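Methionyl-tRNA formyltransferase (Clostridium thermocellum, PDB 1ZGH) probably transfers a formyl group from 10-formyltetrahydrofolate to the amino group of methionine carried on initiator tRNA. Local coordinates at residues Ser241-Gly245 with Lys246-Asp250; Asp66-Phe70 with Glu71-Leu75. All blocks are in the same frame, centred on the assembly; numbering follows the deposited sequence.

Contact 1 of 2, residues Ser241-Gly245 with Lys246-Asp250; sequences SMKNG and KIIAD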
loop_
_atom_site.group_PDB
_atom_site.type_symbol
_atom_site.label_atom_id
_atom_site.label_comp_id
_atom_site.label_asym_id
_atom_site.label_seq_id
_atom_site.Cartn_x
_atom_site.Cartn_y
_atom_site.Cartn_z
ATOM N N SER A 241 -11.402 -13.433 -14.683
ATOM C CA SER A 241 -10.455 -14.252 -15.425
ATOM C C SER A 241 -10.774 -14.050 -16.897
ATOM O O SER A 241 -11.926 -14.144 -17.308
ATOM C CB SER A 241 -10.588 -15.715 -14.985
ATOM O OG SER A 241 -9.621 -16.574 -15.517
HETATM N N MSE A 242 -9.751 -13.747 -17.679
HETATM C CA MSE A 242 -9.922 -13.409 -19.056
HETATM C C MSE A 242 -9.903 -14.672 -19.920
HETATM O O MSE A 242 -9.054 -15.528 -19.795
HETATM C CB MSE A 242 -8.867 -12.373 -19.478
HETATM C CG MSE A 242 -8.945 -12.002 -20.937
HETATM SE SE MSE A 242 -10.529 -10.823 -21.244
HETATM C CE MSE A 242 -9.631 -9.134 -20.618
ATOM N N LYS A 243 -10.895 -14.776 -20.797
ATOM C CA LYS A 243 -10.980 -15.841 -21.769
ATOM C C LYS A 243 -11.089 -15.192 -23.188
ATOM O O LYS A 243 -11.127 -13.989 -23.317
ATOM C CB LYS A 243 -12.198 -16.717 -21.476
ATOM C CG LYS A 243 -12.197 -17.446 -20.101
ATOM C CD LYS A 243 -11.027 -18.382 -19.962
ATOM C CE LYS A 243 -10.974 -19.194 -18.588
ATOM N NZ LYS A 243 -9.604 -19.854 -18.401
ATOM N N ASN A 244 -11.169 -16.004 -24.227
ATOM C CA ASN A 244 -11.305 -15.461 -25.555
ATOM C C ASN A 244 -12.638 -14.758 -25.674
ATOM O O ASN A 244 -13.661 -15.385 -25.539
ATOM C CB ASN A 244 -11.192 -16.538 -26.605
ATOM C CG ASN A 244 -11.202 -15.955 -28.005
ATOM O OD1 ASN A 244 -10.407 -15.069 -28.328
ATOM N ND2 ASN A 244 -12.131 -16.380 -28.791
ATOM N N GLY A 245 -12.596 -13.445 -25.888
ATOM C CA GLY A 245 -13.812 -12.664 -26.121
ATOM C C GLY A 245 -14.692 -12.382 -24.918
ATOM O O GLY A 245 -15.767 -11.788 -25.059
ATOM N N LYS A 246 -14.267 -12.791 -23.716
ATOM C CA LYS A 246 -15.088 -12.593 -22.532
ATOM C C LYS A 246 -14.284 -12.603 -21.230
ATOM O O LYS A 246 -13.169 -13.139 -21.180
ATOM C CB LYS A 246 -16.159 -13.694 -22.441
ATOM C CG LYS A 246 -15.649 -15.072 -22.171
ATOM C CD LYS A 246 -16.735 -16.100 -22.436
ATOM C CE LYS A 246 -16.317 -17.494 -22.082
ATOM N NZ LYS A 246 -17.391 -18.433 -22.531
ATOM N N ILE A 247 -14.883 -12.051 -20.192
ATOM C CA ILE A 247 -14.354 -12.161 -18.807
ATOM C C ILE A 247 -15.362 -13.011 -18.046
ATOM O O ILE A 247 -16.564 -12.773 -18.157
ATOM C CB ILE A 247 -14.298 -10.781 -18.129
ATOM C CG1 ILE A 247 -13.303 -9.865 -18.838
ATOM C CG2 ILE A 247 -14.030 -10.899 -16.592
ATOM C CD1 ILE A 247 -13.437 -8.419 -18.389
ATOM N N ILE A 248 -14.870 -13.988 -17.304
ATOM C CA ILE A 248 -15.630 -14.741 -16.320
ATOM C C ILE A 248 -15.311 -14.168 -14.952
ATOM O O ILE A 248 -14.137 -14.003 -14.592
ATOM C CB ILE A 248 -15.267 -16.207 -16.351
ATOM C CG1 ILE A 248 -15.527 -16.767 -17.756
ATOM C CG2 ILE A 248 -16.082 -17.057 -15.318
ATOM C CD1 ILE A 248 -14.918 -18.071 -17.932
ATOM N N ALA A 249 -16.358 -13.857 -14.192
ATOM C CA ALA A 249 -16.200 -13.252 -12.858
ATOM C C ALA A 249 -17.308 -13.723 -11.936
ATOM O O ALA A 249 -18.264 -14.389 -12.386
ATOM C CB ALA A 249 -16.210 -11.734 -12.966
ATOM N N ASP A 250 -17.131 -13.441 -10.643
ATOM C CA ASP A 250 -18.186 -13.549 -9.620
ATOM C C ASP A 250 -18.834 -12.207 -9.614
ATOM O O ASP A 250 -18.161 -11.180 -9.855
ATOM C CB ASP A 250 -17.638 -13.831 -8.218
ATOM C CG ASP A 250 -17.092 -15.232 -8.080
ATOM O OD1 ASP A 250 -17.437 -16.101 -8.922
ATOM O OD2 ASP A 250 -16.300 -15.477 -7.128
#
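Four backbone hydrogen bonds join Ser241 and Lys243 to Ile248 and Lys246. Around the Ser241-Ile248 pair, Ser241 N gives to Ile248 O at 2.8 Å, though bent to 138° at the hydrogen, and Ile248 N returns a straighter bond to Ser241 O at 2.9 Å. Nearer the turn, Lys243 N reaches Lys246 O at 2.8 Å, while the return bond from Lys246 N to Lys243 O is weak at 3.4 Å. Ile247 CA adds a C-H...O contact to Ser241 O at 3.5 Å. The four N-H...O bonds close the end of the antiparallel hairpin of strands 233-243 and 246-254, at a type II turn from Lys243 to Lys246; Gly245 takes the positive phi (75°) of the turn's third position, which a residue without a side chain adopts easily. Apolar contacts fall on both faces. Met242, a selenomethionine, is bent at chi2 and chi3 so that SE lies 3.8 Å from Ile247 CG1; Met242 and Ile247 both also pack on Leu208 and Tyr212 of helix 208-217, a partly covered face that suits one long flexible and one beta-branched apolar side chain. Across the other face, Lys243, bent at chi2 (-61°), brings CG to 3.5 Å from Ile248 CD1, and its end leads away from the neighbouring strand.

Contact 2 of 2, residues Asp66-Phe70 with Glu71-Leu75; sequences DELTF and EKVKL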
loop_
_atom_site.group_PDB
_atom_site.type_symbol
_atom_site.label_atom_id
_atom_site.label_comp_id
_atom_site.label_asym_id
_atom_site.label_seq_id
_atom_site.Cartn_x
_atom_site.Cartn_y
_atom_site.Cartn_z
ATOM N N ASP A 66 -5.573 4.579 17.058
ATOM C CA ASP A 66 -5.522 5.103 18.425
ATOM C C ASP A 66 -4.279 4.668 19.238
ATOM O O ASP A 66 -3.970 5.282 20.248
ATOM C CB ASP A 66 -6.799 4.737 19.190
ATOM C CG ASP A 66 -6.964 3.225 19.388
ATOM O OD1 ASP A 66 -7.956 2.828 20.038
ATOM O OD2 ASP A 66 -6.121 2.428 18.896
ATOM N N GLU A 67 -3.602 3.609 18.789
ATOM C CA GLU A 67 -2.374 3.100 19.406
ATOM C C GLU A 67 -1.149 3.913 18.960
ATOM O O GLU A 67 -0.076 3.809 19.566
ATOM C CB GLU A 67 -2.144 1.625 19.012
ATOM C CG GLU A 67 -3.145 0.584 19.556
ATOM C CD GLU A 67 -3.226 -0.706 18.687
ATOM O OE1 GLU A 67 -4.252 -1.440 18.770
ATOM O OE2 GLU A 67 -2.303 -0.995 17.900
ATOM N N LEU A 68 -1.281 4.686 17.881
ATOM C CA LEU A 68 -0.144 5.469 17.372
ATOM C C LEU A 68 -0.228 6.933 17.783
ATOM O O LEU A 68 -0.495 7.812 16.954
ATOM C CB LEU A 68 -0.020 5.360 15.847
ATOM C CG LEU A 68 1.284 5.900 15.227
ATOM C CD1 LEU A 68 2.399 4.902 15.400
ATOM C CD2 LEU A 68 1.113 6.231 13.714
ATOM N N THR A 69 0.027 7.188 19.060
ATOM C CA THR A 69 0.022 8.543 19.588
ATOM C C THR A 69 1.419 8.876 20.089
ATOM O O THR A 69 2.181 7.978 20.469
ATOM C CB THR A 69 -0.994 8.730 20.735
ATOM O OG1 THR A 69 -0.595 7.972 21.876
ATOM C CG2 THR A 69 -2.395 8.320 20.310
ATOM N N PHE A 70 1.753 10.155 20.073
ATOM C CA PHE A 70 3.054 10.622 20.558
ATOM C C PHE A 70 3.329 10.149 21.989
ATOM O O PHE A 70 4.443 9.734 22.307
ATOM C CB PHE A 70 3.138 12.149 20.470
ATOM C CG PHE A 70 4.450 12.718 20.961
ATOM C CD1 PHE A 70 5.652 12.270 20.431
ATOM C CD2 PHE A 70 4.479 13.695 21.944
ATOM C CE1 PHE A 70 6.861 12.778 20.880
ATOM C CE2 PHE A 70 5.685 14.227 22.407
ATOM C CZ PHE A 70 6.886 13.763 21.881
ATOM N N GLU A 71 2.314 10.209 22.848
ATOM C CA GLU A 71 2.481 9.818 24.242
ATOM C C GLU A 71 2.767 8.314 24.387
ATOM O O GLU A 71 3.557 7.929 25.229
ATOM C CB GLU A 71 1.275 10.253 25.097
ATOM C CG GLU A 71 1.119 11.796 25.256
ATOM C CD GLU A 71 2.330 12.501 25.895
ATOM O OE1 GLU A 71 2.776 13.530 25.336
ATOM O OE2 GLU A 71 2.836 12.061 26.953
ATOM N N LYS A 72 2.157 7.478 23.549
ATOM C CA LYS A 72 2.428 6.039 23.576
ATOM C C LYS A 72 3.757 5.645 22.889
ATOM O O LYS A 72 4.525 4.813 23.407
ATOM C CB LYS A 72 1.261 5.257 22.945
ATOM C CG LYS A 72 -0.032 5.267 23.781
ATOM C CD LYS A 72 -1.165 4.563 23.044
ATOM C CE LYS A 72 -2.465 4.573 23.835
ATOM N NZ LYS A 72 -2.286 3.930 25.173
ATOM N N VAL A 73 4.030 6.256 21.749
ATOM C CA VAL A 73 5.243 5.999 20.969
ATOM C C VAL A 73 6.539 6.423 21.725
ATOM O O VAL A 73 7.561 5.747 21.624
ATOM C CB VAL A 73 5.153 6.725 19.588
ATOM C CG1 VAL A 73 6.484 6.731 18.869
ATOM C CG2 VAL A 73 4.058 6.103 18.716
ATOM N N LYS A 74 6.487 7.532 22.459
ATOM C CA LYS A 74 7.664 8.029 23.175
ATOM C C LYS A 74 8.130 7.025 24.236
ATOM O O LYS A 74 9.329 6.925 24.503
ATOM C CB LYS A 74 7.450 9.444 23.751
ATOM C CG LYS A 74 6.679 9.581 25.066
ATOM C CD LYS A 74 6.790 11.013 25.584
ATOM C CE LYS A 74 6.030 11.283 26.900
ATOM N NZ LYS A 74 6.756 11.046 28.141
ATOM N N LEU A 75 7.186 6.252 24.785
ATOM C CA LEU A 75 7.506 5.268 25.826
ATOM C C LEU A 75 8.220 4.049 25.249
ATOM O O LEU A 75 8.941 3.364 25.957
ATOM C CB LEU A 75 6.260 4.847 26.600
ATOM C CG LEU A 75 5.566 5.927 27.422
ATOM C CD1 LEU A 75 4.340 5.318 28.125
ATOM C CD2 LEU A 75 6.495 6.561 28.440
#
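Lys72 runs back along the chain to reach Asp66 and Glu67: its CE comes within 4.0 Å of Asp66 O, and its CD within 3.7 Å of Glu67 O. These are contacts of the aliphatic part of the lysine, a long chain able to lie over the backbone of the incoming loop. The Glu67 carboxylate is held by preceding residues, OE1 by Asn64 ND2 and OE2 by Thr63 N. Leu68 is buried; its CD1 meets Val73 CG2 at 3.9 Å, the two branched side chains crossing at an angle, and both also pack on Ile94, so apolar residues suit the inner side here. Thr69 is the N-cap. Its chi1 of 67° sets OG1 between the backbone N and the carbonyl carbon, from where it accepts from Lys72 N at 3.3 Å, while the methylenes of Lys72 pass beside the same oxygen. Threonine suits the place because its short hydroxyl can accept from a first-turn N-H that has no helix carbonyl before it. Thr69 O meanwhile takes a nearly straight bond from Val73 N at 2.8 Å, with Val73 CG2 close by. Phe70 opens the helix, and its O accepts from Lys74 N at 3.0 Å. With CG anti to the backbone N (chi1 180°), its large apolar ring packs on Asn97 and Phe98, and Glu71 OE1 approaches ring atom CD2 with the carboxylate plane nearly perpendicular (87°) to the ring. The whole is a threonine-capped helix start, leading from strand 57-62 into helix 70-76 of the parallel alpha/beta region of the formyltransferase domain.

How the contacts relate
From the N terminus the chain passes strand 31-36, helix 40-52 and strand 57-62, an edge of the six-stranded mixed sheet, before contact 2 turns it into helix 70-76 on the way to strand 80-83. The chain then completes that sheet and continues through helices 156-178 and 208-217 before contact 1 reverses it between strands 233-243 and 246-254 near the C terminus. Contact 1 closes a tight turn and contact 2 starts a helix; both are local, follow in series, and neither nest nor cross. Their centres lie about 48 Å apart on opposite sides of the chain's centre: contact 2 lies in the formyl transferase region, contact 1 in the three-stranded antiparallel sheet of the C-terminal region.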